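Local atomic coordinates of putative alpha-N-acetylgalactosaminidase (Bacillus halodurans C-125, PDB entry 3CC1), a protein that probably cleaves terminal alpha-linked N-acetylgalactosamine from glycoconjugates, using a TIM-barrel catalytic domain. Residues G78-P82 with S168-L172. Numbering follows the deposited sequence.
Sequences GRLLP and SLFEL
Arg79 has the largest share of this contact, 112 Å² of the 269 Å² that residues 78-82 and the helical turn 168-172 bury between them, summed over both sides. Gly78 has positive phi (80/20), after which the backbone runs extended from Arg79 to Pro82. The closest CA pair is Arg79 and Leu169, 6.5 Å apart. Arg79 directs its CA-to-CB bond toward the helix and adopts m at chi1, t at chi2 and m at chi3. This carries Arg79 NH1 to the carbonyl O of Ser168, 2.8 Å away, with an N-H...O angle of 147°; the oxygen lies near the guanidinium plane. Ser168 O also accepts the helical i to i+4 hydrogen bond from Leu172 N (3.2 Å), so it serves two donors. Arg79 NE forms a salt bridge with Asp75 OD2. The aliphatic part is packed as well: Arg79 CG lies 3.6 Å from Leu169 CD2 (Leu169 m,t), and Arg79 CB 3.7 Å from Leu172 CD2. Leu172, rotamer t,p, also sets CD2 over one guanidinium face and 4.2 Å from Leu81 CD2 (Leu81 m,t). Ser168, chi1 p, hydrogen-bonds through OG to Tyr165 O, while its OG sits 3.5 Å from Arg79 CD. The CA-to-CB bond of Phe170 is directed away from residues 78-82, and its ring packs on helix 196-208. Through Arg79, the long loop between strand 49-52 and helix 97-105 is thus fastened to helix 162-175, an outer helix of the beta/alpha (TIM) barrel.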
loop_
_atom_site.group_PDB
_atom_site.type_symbol
_atom_site.label_atom_id
_atom_site.label_comp_id
_atom_site.label_asym_id
_atom_site.label_seq_id
_atom_site.Cartn_x
_atom_site.Cartn_y
_atom_site.Cartn_z
ATOM N N GLY A 78 19.909 14.837 -40.518
ATOM C CA GLY A 78 19.652 14.721 -39.094
ATOM C C GLY A 78 19.133 13.350 -38.691
ATOM O O GLY A 78 18.562 13.180 -37.608
ATOM N N ARG A 79 19.377 12.370 -39.550
ATOM C CA ARG A 79 19.024 10.975 -39.288
ATOM C C ARG A 79 20.185 10.117 -38.812
ATOM O O ARG A 79 21.195 9.938 -39.500
ATOM C CB ARG A 79 18.412 10.357 -40.544
ATOM C CG ARG A 79 17.281 11.206 -41.128
ATOM C CD ARG A 79 16.554 10.512 -42.262
ATOM N NE ARG A 79 17.432 10.316 -43.411
ATOM C CZ ARG A 79 17.035 9.880 -44.600
ATOM N NH1 ARG A 79 15.765 9.582 -44.822
ATOM N NH2 ARG A 79 17.920 9.750 -45.572
ATOM N N LEU A 80 19.994 9.511 -37.645
ATOM C CA LEU A 80 21.012 8.700 -37.030
ATOM C C LEU A 80 21.284 7.416 -37.861
ATOM O O LEU A 80 20.390 6.852 -38.483
ATOM C CB LEU A 80 20.654 8.386 -35.572
ATOM C CG LEU A 80 20.559 9.546 -34.581
ATOM C CD1 LEU A 80 19.853 9.092 -33.292
ATOM C CD2 LEU A 80 21.974 10.073 -34.335
ATOM N N LEU A 81 22.555 7.040 -37.880
ATOM C CA LEU A 81 23.105 5.946 -38.699
ATOM C C LEU A 81 23.898 4.975 -37.832
ATOM O O LEU A 81 24.358 5.333 -36.750
ATOM C CB LEU A 81 24.034 6.515 -39.798
ATOM C CG LEU A 81 23.529 7.611 -40.746
ATOM C CD1 LEU A 81 24.683 8.063 -41.696
ATOM C CD2 LEU A 81 22.322 7.133 -41.509
ATOM N N PRO A 82 24.035 3.715 -38.292
ATOM C CA PRO A 82 24.836 2.726 -37.559
ATOM C C PRO A 82 26.321 3.081 -37.326
ATOM O O PRO A 82 27.012 3.541 -38.200
ATOM C CB PRO A 82 24.673 1.433 -38.410
ATOM C CG PRO A 82 23.502 1.686 -39.280
ATOM C CD PRO A 82 23.446 3.155 -39.523
ATOM N N SER A 168 10.768 11.011 -42.828
ATOM C CA SER A 168 12.122 10.752 -43.337
ATOM C C SER A 168 12.819 9.628 -42.572
ATOM O O SER A 168 13.607 8.903 -43.142
ATOM C CB SER A 168 12.997 12.027 -43.329
ATOM O OG SER A 168 13.594 12.308 -42.058
ATOM N N LEU A 169 12.518 9.465 -41.281
ATOM C CA LEU A 169 13.188 8.386 -40.499
ATOM C C LEU A 169 12.650 7.038 -40.941
ATOM O O LEU A 169 13.393 6.082 -41.175
ATOM C CB LEU A 169 12.950 8.561 -38.989
ATOM C CG LEU A 169 13.522 9.794 -38.289
ATOM C CD1 LEU A 169 13.352 9.577 -36.792
ATOM C CD2 LEU A 169 14.998 10.008 -38.658
ATOM N N PHE A 170 11.338 6.957 -41.055
ATOM C CA PHE A 170 10.686 5.689 -41.416
ATOM C C PHE A 170 10.915 5.309 -42.885
ATOM O O PHE A 170 11.013 4.130 -43.205
ATOM C CB PHE A 170 9.230 5.668 -40.983
ATOM C CG PHE A 170 9.100 5.494 -39.486
ATOM C CD1 PHE A 170 9.171 4.225 -38.931
ATOM C CD2 PHE A 170 9.066 6.594 -38.639
ATOM C CE1 PHE A 170 9.128 4.047 -37.558
ATOM C CE2 PHE A 170 9.037 6.439 -37.251
ATOM C CZ PHE A 170 9.070 5.160 -36.709
ATOM N N GLU A 171 11.129 6.298 -43.742
ATOM C CA GLU A 171 11.638 6.019 -45.094
ATOM C C GLU A 171 13.014 5.389 -45.047
ATOM O O GLU A 171 13.292 4.415 -45.748
ATOM C CB GLU A 171 11.690 7.287 -45.936
ATOM C CG GLU A 171 10.334 7.754 -46.412
ATOM C CD GLU A 171 10.352 9.208 -46.947
ATOM O OE1 GLU A 171 11.475 9.750 -47.210
ATOM O OE2 GLU A 171 9.236 9.801 -47.091
ATOM N N LEU A 172 13.892 5.937 -44.218
ATOM C CA LEU A 172 15.225 5.373 -44.046
ATOM C C LEU A 172 15.171 3.922 -43.535
ATOM O O LEU A 172 15.848 3.019 -44.054
ATOM C CB LEU A 172 16.060 6.253 -43.108
ATOM C CG LEU A 172 17.533 5.902 -42.948
ATOM C CD1 LEU A 172 18.271 5.843 -44.326
ATOM C CD2 LEU A 172 18.155 6.938 -41.994
#